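Local coordinates for sensor protein (Shewanella oneidensis, PDB 3LIC), which is a putative membrane-bound histidine kinase whose extracellular PDC-fold domain probably senses an external signal and passes it to a two-component pathway, at residues L169-L183 with R191-A203. Numbering follows the deposited sequence.
Sequences LDRLPEQLGIAPSRL and RLIFHSDKEKVLA
Leu169 and Phe194 bring their backbones to 6.6 Å, CA to CA, and Ser181 and Ser196 close to 5.5 Å, CA to CA, as 191-203 runs from edge strand 192-194 toward helix 198-201, past the 3-10 turn at 180-182. Phe194 carries the largest share of the packing. With CG anti to the backbone N (chi1 -177°), its ring lies among Leu169, Pro173, Pro180 and Leu183; Pro173 CG meets CZ of the ring at 3.4 Å, the two side chains crossing at about a right angle. Leu183 also crosses the ring nearly perpendicularly, CG against CD2 at 3.7 Å, while the carbonyl oxygens of Leu183 and Pro180 sit at the ring edge, in its plane. Cutting this side chain back to an alanine would probably open a gap between Pro173 and Leu183 and strip both of their aromatic partner. Residues 169-183 link the two antiparallel sheets of this PDC-fold sensor, from strand 161-168 to strand 183-186, and Ile193 and Phe194 form a classic beta bulge opposite Val185. Leu169 and Val201 meet tip to tip, CD1 to CG1 at 4.0 Å; Leu169 CD1 also lies 3.2 Å from Ile193 O. Farther out, Lys198 bends at chi2 (-44°) and brings NZ to 3.4 Å from Asp170 OD1, a salt bridge whose hydrogen bond is weak; NZ also bonds weakly to His195 O. One water donates to Leu183 O at 2.7 Å and accepts from both N and OG of Ser196, just past strand 192-194.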
loop_
_atom_site.group_PDB
_atom_site.type_symbol
_atom_site.label_atom_id
_atom_site.label_comp_id
_atom_site.label_asym_id
_atom_site.label_seq_id
_atom_site.Cartn_x
_atom_site.Cartn_y
_atom_site.Cartn_z
ATOM N N LEU A 169 -1.708 1.008 6.306
ATOM C CA LEU A 169 -2.149 2.282 5.743
ATOM C C LEU A 169 -2.126 3.399 6.728
ATOM O O LEU A 169 -1.892 4.545 6.321
ATOM C CB LEU A 169 -3.575 2.229 5.177
ATOM C CG LEU A 169 -3.901 1.154 4.155
ATOM C CD1 LEU A 169 -5.271 1.509 3.583
ATOM C CD2 LEU A 169 -2.935 1.008 3.058
ATOM N N ASP A 170 -2.440 3.127 7.996
ATOM C CA ASP A 170 -2.412 4.227 8.999
ATOM C C ASP A 170 -1.091 4.986 9.022
ATOM O O ASP A 170 -1.032 6.147 9.437
ATOM C CB ASP A 170 -2.747 3.735 10.432
ATOM C CG ASP A 170 -4.259 3.420 10.597
ATOM O OD1 ASP A 170 -5.092 3.814 9.710
ATOM O OD2 ASP A 170 -4.626 2.768 11.607
ATOM N N ARG A 171 -0.026 4.355 8.566
ATOM C CA ARG A 171 1.271 5.049 8.598
ATOM C C ARG A 171 1.605 5.930 7.404
ATOM O O ARG A 171 2.562 6.705 7.462
ATOM C CB ARG A 171 2.389 4.045 8.807
ATOM C CG ARG A 171 2.310 3.419 10.159
ATOM C CD ARG A 171 3.501 2.520 10.425
ATOM N NE ARG A 171 4.687 3.375 10.437
ATOM C CZ ARG A 171 5.937 2.899 10.499
ATOM N NH1 ARG A 171 6.142 1.577 10.553
ATOM N NH2 ARG A 171 6.962 3.736 10.512
ATOM N N LEU A 172 0.901 5.758 6.285
ATOM C CA LEU A 172 1.282 6.477 5.066
ATOM C C LEU A 172 1.385 7.972 5.247
ATOM O O LEU A 172 2.306 8.566 4.711
ATOM C CB LEU A 172 0.321 6.197 3.904
ATOM C CG LEU A 172 0.357 4.778 3.375
ATOM C CD1 LEU A 172 -0.727 4.594 2.300
ATOM C CD2 LEU A 172 1.799 4.489 2.830
ATOM N N PRO A 173 0.445 8.620 5.958
ATOM C CA PRO A 173 0.523 10.097 6.098
ATOM C C PRO A 173 1.803 10.601 6.718
ATOM O O PRO A 173 2.443 11.543 6.229
ATOM C CB PRO A 173 -0.641 10.396 7.063
ATOM C CG PRO A 173 -1.670 9.199 6.812
ATOM C CD PRO A 173 -0.690 8.057 6.740
ATOM N N GLU A 174 2.197 9.985 7.831
ATOM C CA GLU A 174 3.490 10.292 8.380
ATOM C C GLU A 174 4.664 9.924 7.442
ATOM O O GLU A 174 5.644 10.679 7.332
ATOM C CB GLU A 174 3.665 9.567 9.698
ATOM C CG GLU A 174 5.133 9.630 10.084
ATOM C CD GLU A 174 5.385 9.068 11.461
ATOM O OE1 GLU A 174 4.625 8.140 11.870
ATOM O OE2 GLU A 174 6.357 9.549 12.119
ATOM N N GLN A 175 4.615 8.752 6.788
ATOM C CA GLN A 175 5.729 8.392 5.954
ATOM C C GLN A 175 5.821 9.369 4.765
ATOM O O GLN A 175 6.917 9.633 4.250
ATOM C CB GLN A 175 5.578 6.930 5.483
ATOM C CG GLN A 175 6.016 5.961 6.531
ATOM C CD GLN A 175 5.475 4.596 6.278
ATOM O OE1 GLN A 175 4.344 4.451 5.794
ATOM N NE2 GLN A 175 6.276 3.565 6.598
ATOM N N LEU A 176 4.666 9.914 4.350
ATOM C CA LEU A 176 4.542 10.853 3.218
ATOM C C LEU A 176 4.657 12.318 3.639
ATOM O O LEU A 176 4.979 13.161 2.796
ATOM C CB LEU A 176 3.221 10.661 2.476
ATOM C CG LEU A 176 3.301 9.638 1.312
ATOM C CD1 LEU A 176 4.125 8.338 1.676
ATOM C CD2 LEU A 176 1.874 9.348 0.779
ATOM N N GLY A 177 4.422 12.610 4.921
ATOM C CA GLY A 177 4.692 13.942 5.467
ATOM C C GLY A 177 3.516 14.883 5.208
ATOM O O GLY A 177 3.727 16.020 4.884
ATOM N N ILE A 178 2.291 14.366 5.322
ATOM C CA ILE A 178 1.053 15.019 5.003
ATOM C C ILE A 178 0.059 14.603 6.109
ATOM O O ILE A 178 -0.014 13.400 6.536
ATOM C CB ILE A 178 0.469 14.533 3.616
ATOM C CG1 ILE A 178 1.479 14.667 2.481
ATOM C CG2 ILE A 178 -0.654 15.402 3.168
ATOM C CD1 ILE A 178 1.957 16.157 2.194
ATOM N N ALA A 179 -0.733 15.570 6.572
ATOM C CA ALA A 179 -1.690 15.302 7.621
ATOM C C ALA A 179 -2.709 14.309 7.072
ATOM O O ALA A 179 -3.109 14.420 5.953
ATOM C CB ALA A 179 -2.352 16.607 8.058
ATOM N N PRO A 180 -3.133 13.314 7.878
ATOM C CA PRO A 180 -4.073 12.344 7.326
ATOM C C PRO A 180 -5.278 12.964 6.593
ATOM O O PRO A 180 -5.680 12.445 5.552
ATOM C CB PRO A 180 -4.574 11.563 8.567
ATOM C CG PRO A 180 -3.524 11.768 9.630
ATOM C CD PRO A 180 -2.669 12.974 9.238
ATOM N N SER A 181 -5.895 14.012 7.143
ATOM C CA SER A 181 -7.122 14.546 6.519
ATOM C C SER A 181 -6.849 15.229 5.162
ATOM O O SER A 181 -7.770 15.495 4.406
ATOM C CB SER A 181 -7.885 15.522 7.458
ATOM O OG SER A 181 -7.079 16.665 7.648
ATOM N N ARG A 182 -5.591 15.529 4.862
ATOM C CA ARG A 182 -5.292 16.100 3.571
ATOM C C ARG A 182 -4.792 15.112 2.454
ATOM O O ARG A 182 -4.354 15.589 1.407
ATOM C CB ARG A 182 -4.210 17.122 3.752
ATOM C CG ARG A 182 -4.379 18.013 4.938
ATOM C CD ARG A 182 -3.187 18.960 4.945
ATOM N NE ARG A 182 -3.511 20.064 5.821
ATOM C CZ ARG A 182 -2.904 21.243 5.803
ATOM N NH1 ARG A 182 -1.922 21.497 4.927
ATOM N NH2 ARG A 182 -3.286 22.168 6.677
ATOM N N LEU A 183 -4.860 13.788 2.664
ATOM C CA LEU A 183 -4.134 12.881 1.787
ATOM C C LEU A 183 -5.093 11.925 1.166
ATOM O O LEU A 183 -5.911 11.310 1.897
ATOM C CB LEU A 183 -3.072 12.072 2.580
ATOM C CG LEU A 183 -2.323 10.947 1.874
ATOM C CD1 LEU A 183 -1.521 11.603 0.734
ATOM C CD2 LEU A 183 -1.305 10.146 2.829
ATOM N N ARG A 191 -8.312 3.517 -8.075
ATOM C CA ARG A 191 -8.997 3.043 -6.907
ATOM C C ARG A 191 -8.304 3.479 -5.604
ATOM O O ARG A 191 -7.103 3.669 -5.566
ATOM C CB ARG A 191 -9.174 1.519 -6.977
ATOM C CG ARG A 191 -10.125 1.050 -8.138
ATOM C CD ARG A 191 -10.649 -0.389 -7.914
ATOM N NE ARG A 191 -9.631 -1.300 -7.364
ATOM C CZ ARG A 191 -8.570 -1.753 -8.045
ATOM N NH1 ARG A 191 -8.368 -1.365 -9.302
ATOM N NH2 ARG A 191 -7.712 -2.598 -7.471
ATOM N N LEU A 192 -9.084 3.639 -4.536
ATOM C CA LEU A 192 -8.572 4.206 -3.284
ATOM C C LEU A 192 -7.538 3.304 -2.633
ATOM O O LEU A 192 -7.795 2.146 -2.356
ATOM C CB LEU A 192 -9.726 4.397 -2.326
ATOM C CG LEU A 192 -10.039 5.678 -1.573
ATOM C CD1 LEU A 192 -9.645 6.925 -2.312
ATOM C CD2 LEU A 192 -11.539 5.642 -1.275
ATOM N N ILE A 193 -6.351 3.832 -2.394
ATOM C CA ILE A 193 -5.375 3.148 -1.557
ATOM C C ILE A 193 -5.489 3.754 -0.170
ATOM O O ILE A 193 -5.554 3.049 0.796
ATOM C CB ILE A 193 -3.965 3.422 -2.048
ATOM C CG1 ILE A 193 -3.727 2.838 -3.462
ATOM C CG2 ILE A 193 -2.943 2.924 -1.044
ATOM C CD1 ILE A 193 -3.484 1.439 -3.474
ATOM N N PHE A 194 -5.460 5.070 -0.073
ATOM C CA PHE A 194 -5.519 5.763 1.216
ATOM C C PHE A 194 -6.587 6.862 1.203
ATOM O O PHE A 194 -6.631 7.642 0.261
ATOM C CB PHE A 194 -4.175 6.434 1.632
ATOM C CG PHE A 194 -4.260 7.067 3.009
ATOM C CD1 PHE A 194 -4.118 6.290 4.149
ATOM C CD2 PHE A 194 -4.654 8.376 3.165
ATOM C CE1 PHE A 194 -4.282 6.811 5.399
ATOM C CE2 PHE A 194 -4.827 8.904 4.435
ATOM C CZ PHE A 194 -4.631 8.113 5.566
ATOM N N HIS A 195 -7.428 6.890 2.245
ATOM C CA HIS A 195 -8.374 7.969 2.584
ATOM C C HIS A 195 -8.471 7.980 4.123
ATOM O O HIS A 195 -8.460 6.904 4.782
ATOM C CB HIS A 195 -9.781 7.675 2.016
ATOM C CG HIS A 195 -10.726 8.836 2.096
ATOM N ND1 HIS A 195 -11.021 9.639 1.005
ATOM C CD2 HIS A 195 -11.402 9.373 3.143
ATOM C CE1 HIS A 195 -11.843 10.612 1.378
ATOM N NE2 HIS A 195 -12.074 10.479 2.671
ATOM N N SER A 196 -8.575 9.168 4.709
ATOM C CA SER A 196 -8.878 9.321 6.148
ATOM C C SER A 196 -9.970 8.379 6.642
ATOM O O SER A 196 -9.817 7.735 7.667
ATOM C CB SER A 196 -9.378 10.741 6.421
ATOM O OG SER A 196 -8.267 11.542 6.706
ATOM N N ASP A 197 -11.098 8.363 5.940
ATOM C CA ASP A 197 -12.190 7.472 6.281
ATOM C C ASP A 197 -11.955 6.042 5.782
ATOM O O ASP A 197 -11.931 5.780 4.567
ATOM C CB ASP A 197 -13.502 8.014 5.718
ATOM C CG ASP A 197 -14.694 7.181 6.142
ATOM O OD1 ASP A 197 -14.607 6.512 7.202
ATOM O OD2 ASP A 197 -15.709 7.171 5.416
ATOM N N LYS A 198 -11.819 5.117 6.735
ATOM C CA LYS A 198 -11.540 3.706 6.467
ATOM C C LYS A 198 -12.664 2.928 5.776
ATOM O O LYS A 198 -12.391 2.004 4.987
ATOM C CB LYS A 198 -11.111 2.997 7.758
ATOM C CG LYS A 198 -9.879 3.631 8.438
ATOM C CD LYS A 198 -8.762 3.973 7.390
ATOM C CE LYS A 198 -7.858 5.146 7.825
ATOM N NZ LYS A 198 -6.636 5.170 7.024
ATOM N N GLU A 199 -13.925 3.270 6.036
ATOM C CA GLU A 199 -14.979 2.612 5.237
ATOM C C GLU A 199 -15.001 3.101 3.782
ATOM O O GLU A 199 -15.480 2.385 2.906
ATOM C CB GLU A 199 -16.386 2.616 5.865
ATOM C CG GLU A 199 -16.736 3.825 6.727
ATOM C CD GLU A 199 -16.089 3.731 8.105
ATOM O OE1 GLU A 199 -16.044 2.600 8.653
ATOM O OE2 GLU A 199 -15.599 4.769 8.624
ATOM N N LYS A 200 -14.457 4.280 3.495
ATOM C CA LYS A 200 -14.259 4.609 2.091
ATOM C C LYS A 200 -13.202 3.687 1.401
ATOM O O LYS A 200 -13.441 3.161 0.319
ATOM C CB LYS A 200 -13.991 6.111 1.885
ATOM C CG LYS A 200 -15.186 7.017 2.284
ATOM C CD LYS A 200 -14.860 8.475 2.084
ATOM C CE LYS A 200 -16.053 9.386 2.397
ATOM N NZ LYS A 200 -17.322 8.723 1.991
ATOM N N VAL A 201 -12.047 3.482 2.023
ATOM C CA VAL A 201 -11.042 2.607 1.435
ATOM C C VAL A 201 -11.597 1.232 1.109
ATOM O O VAL A 201 -11.234 0.605 0.136
ATOM C CB VAL A 201 -9.895 2.415 2.395
ATOM C CG1 VAL A 201 -8.862 1.481 1.808
ATOM C CG2 VAL A 201 -9.298 3.754 2.744
ATOM N N LEU A 202 -12.472 0.740 1.954
ATOM C CA LEU A 202 -12.973 -0.582 1.750
ATOM C C LEU A 202 -14.325 -0.584 1.024
ATOM O O LEU A 202 -15.094 -1.530 1.184
ATOM C CB LEU A 202 -13.080 -1.303 3.104
ATOM C CG LEU A 202 -11.999 -2.283 3.551
ATOM C CD1 LEU A 202 -10.652 -1.989 2.958
ATOM C CD2 LEU A 202 -11.952 -2.237 5.012
ATOM N N ALA A 203 -14.615 0.464 0.244
ATOM C CA ALA A 203 -15.784 0.505 -0.666
ATOM C C ALA A 203 -17.097 0.922 0.021
ATOM O O ALA A 203 -17.380 0.531 1.170
ATOM C CB ALA A 203 -15.941 -0.835 -1.429
HETATM O O HOH W 1 -7.970 11.567 3.653
#